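Side-chain contact in Beta2-bungarotoxin (Bungarus multicinctus, PDB 1BUN), which is a presynaptic snake neurotoxin pairing a phospholipase A2 chain with a Kunitz-type chain, the latter probably directing the toxin to neuronal potassium channels: residues Asn45-Asp50 and Cys55-Tyr60. Sequence-based numbering, arbitrary orientation.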
loop_
_atom_site.group_PDB
_atom_site.type_symbol
_atom_site.label_atom_id
_atom_site.label_comp_id
_atom_site.label_asym_id
_atom_site.label_seq_id
_atom_site.Cartn_x
_atom_site.Cartn_y
_atom_site.Cartn_z
ATOM N N ASN B 45 -5.988 -15.999 -11.168
ATOM C CA ASN B 45 -7.339 -15.533 -10.858
ATOM C C ASN B 45 -7.925 -16.583 -9.930
ATOM O O ASN B 45 -8.618 -17.521 -10.362
ATOM C CB ASN B 45 -8.194 -15.399 -12.135
ATOM C CG ASN B 45 -9.529 -14.706 -11.885
ATOM O OD1 ASN B 45 -9.862 -14.375 -10.747
ATOM N ND2 ASN B 45 -10.301 -14.486 -12.936
ATOM N N HIS B 46 -7.460 -16.534 -8.688
ATOM C CA HIS B 46 -7.898 -17.430 -7.622
ATOM C C HIS B 46 -7.340 -16.864 -6.321
ATOM O O HIS B 46 -6.123 -16.744 -6.145
ATOM C CB HIS B 46 -7.438 -18.883 -7.859
ATOM C CG HIS B 46 -5.950 -19.061 -7.926
ATOM N ND1 HIS B 46 -5.127 -19.143 -6.824
ATOM C CD2 HIS B 46 -5.136 -19.220 -9.001
ATOM C CE1 HIS B 46 -3.877 -19.346 -7.254
ATOM N NE2 HIS B 46 -3.833 -19.401 -8.573
ATOM N N PHE B 47 -8.214 -16.506 -5.398
ATOM C CA PHE B 47 -7.726 -15.924 -4.158
ATOM C C PHE B 47 -8.386 -16.589 -2.949
ATOM O O PHE B 47 -9.538 -16.997 -3.032
ATOM C CB PHE B 47 -7.970 -14.384 -4.178
ATOM C CG PHE B 47 -7.678 -13.730 -5.517
ATOM C CD1 PHE B 47 -8.617 -13.757 -6.540
ATOM C CD2 PHE B 47 -6.445 -13.174 -5.778
ATOM C CE1 PHE B 47 -8.332 -13.245 -7.811
ATOM C CE2 PHE B 47 -6.147 -12.657 -7.058
ATOM C CZ PHE B 47 -7.100 -12.699 -8.073
ATOM N N LYS B 48 -7.664 -16.679 -1.833
ATOM C CA LYS B 48 -8.185 -17.290 -0.613
ATOM C C LYS B 48 -9.533 -16.738 -0.209
ATOM O O LYS B 48 -10.290 -17.430 0.447
ATOM C CB LYS B 48 -7.281 -17.049 0.594
ATOM C CG LYS B 48 -5.778 -17.038 0.385
ATOM C CD LYS B 48 -5.097 -16.459 1.650
ATOM C CE LYS B 48 -3.590 -16.226 1.447
ATOM N NZ LYS B 48 -3.296 -15.082 0.540
ATOM N N SER B 49 -9.822 -15.479 -0.517
ATOM C CA SER B 49 -11.103 -14.919 -0.116
ATOM C C SER B 49 -11.652 -13.789 -0.964
ATOM O O SER B 49 -10.945 -13.222 -1.792
ATOM C CB SER B 49 -11.053 -14.487 1.349
ATOM O OG SER B 49 -10.125 -13.437 1.559
ATOM N N ASP B 50 -12.939 -13.514 -0.775
ATOM C CA ASP B 50 -13.671 -12.453 -1.474
ATOM C C ASP B 50 -12.971 -11.098 -1.316
ATOM O O ASP B 50 -12.684 -10.420 -2.296
ATOM C CB ASP B 50 -15.098 -12.355 -0.901
ATOM C CG ASP B 50 -16.060 -11.598 -1.816
ATOM O OD1 ASP B 50 -15.847 -11.581 -3.041
ATOM O OD2 ASP B 50 -17.049 -11.017 -1.323
ATOM N N CYS B 55 -10.180 -6.698 -3.683
ATOM C CA CYS B 55 -8.969 -5.912 -3.537
ATOM C C CYS B 55 -8.100 -5.938 -4.778
ATOM O O CYS B 55 -7.630 -4.898 -5.231
ATOM C CB CYS B 55 -8.154 -6.460 -2.378
ATOM S SG CYS B 55 -6.804 -5.362 -1.884
ATOM N N GLU B 56 -7.902 -7.138 -5.318
ATOM C CA GLU B 56 -7.048 -7.345 -6.474
ATOM C C GLU B 56 -7.686 -7.107 -7.824
ATOM O O GLU B 56 -6.977 -6.778 -8.782
ATOM C CB GLU B 56 -6.501 -8.780 -6.475
ATOM C CG GLU B 56 -5.513 -9.126 -5.404
ATOM C CD GLU B 56 -4.088 -8.908 -5.840
ATOM O OE1 GLU B 56 -3.765 -7.812 -6.338
ATOM O OE2 GLU B 56 -3.270 -9.827 -5.662
ATOM N N CYS B 57 -9.008 -7.250 -7.897
ATOM C CA CYS B 57 -9.709 -7.156 -9.173
ATOM C C CYS B 57 -10.835 -6.183 -9.386
ATOM O O CYS B 57 -11.235 -5.968 -10.536
ATOM C CB CYS B 57 -10.265 -8.526 -9.557
ATOM S SG CYS B 57 -9.042 -9.839 -9.620
ATOM N N LEU B 58 -11.417 -5.665 -8.321
ATOM C CA LEU B 58 -12.526 -4.749 -8.511
ATOM C C LEU B 58 -12.126 -3.572 -9.401
ATOM O O LEU B 58 -11.063 -2.979 -9.236
ATOM C CB LEU B 58 -13.128 -4.312 -7.171
ATOM C CG LEU B 58 -14.638 -4.572 -7.010
ATOM C CD1 LEU B 58 -15.046 -5.885 -7.614
ATOM C CD2 LEU B 58 -15.008 -4.549 -5.546
ATOM N N GLU B 59 -12.922 -3.364 -10.446
ATOM C CA GLU B 59 -12.702 -2.296 -11.417
ATOM C C GLU B 59 -13.237 -0.965 -10.907
ATOM O O GLU B 59 -14.429 -0.833 -10.634
ATOM C CB GLU B 59 -13.395 -2.649 -12.731
ATOM C CG GLU B 59 -12.992 -3.999 -13.300
ATOM C CD GLU B 59 -13.796 -4.368 -14.532
ATOM O OE1 GLU B 59 -13.903 -3.510 -15.436
ATOM O OE2 GLU B 59 -14.345 -5.497 -14.585
ATOM N N TYR B 60 -12.356 0.015 -10.774
ATOM C CA TYR B 60 -12.755 1.329 -10.295
ATOM C C TYR B 60 -13.364 2.183 -11.404
ATOM O O TYR B 60 -12.789 3.194 -11.817
ATOM C CB TYR B 60 -11.567 2.043 -9.630
ATOM C CG TYR B 60 -11.221 1.503 -8.251
ATOM C CD1 TYR B 60 -12.216 1.257 -7.316
ATOM C CD2 TYR B 60 -9.904 1.262 -7.880
ATOM C CE1 TYR B 60 -11.914 0.793 -6.048
ATOM C CE2 TYR B 60 -9.594 0.796 -6.611
ATOM C CZ TYR B 60 -10.608 0.566 -5.700
ATOM O OH TYR B 60 -10.323 0.114 -4.431
#
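The phenyl ring of Phe47 reaches out of the loop ahead of helix 50-57 to meet two successive residues in the last turn of that helix, Glu56 and Cys57. Its far end does the touching, and the two neighbours divide it between them. CZ of Phe47 lies 3.8 Å from SG of Cys57, with CE1 almost as near. On the other flank, CE2 of Phe47 packs 3.9 Å from CB of Glu56. With SG anti to its own carbonyl carbon, the sulfur of Cys57 is set against the CZ-CE1 side of the ring, 4.7 Å from the Phe47 centroid. It stands 54° off the ring normal, an oblique Cys sulfur-aromatic contact, and continues into the disulfide with Cys7. Glu56 meets the ring with its methylene groups: CG follows CB along the CE2 side, at 4.0 Å from CE2 of Phe47. A bend at chi2 (-92°) then swings the carboxylate past that side, slightly farther from the ring than CB and CG. Its plane is turned 60° from that of the ring. Leu52 and Cys53 of the same helix also touch Phe47, and the phenylalanine backbone is hydrogen-bonded to Phe23 of strand 20-26. The ring thus joins the loop to the helix end and the Cys7-Cys57 disulfide, which ties the two chain ends together in the Kunitz fold. Hydrocarbon and sulfur make the nearest approaches, so cohesion probably comes from dispersion and the exclusion of water, with the acid contributing mainly its aliphatic stem.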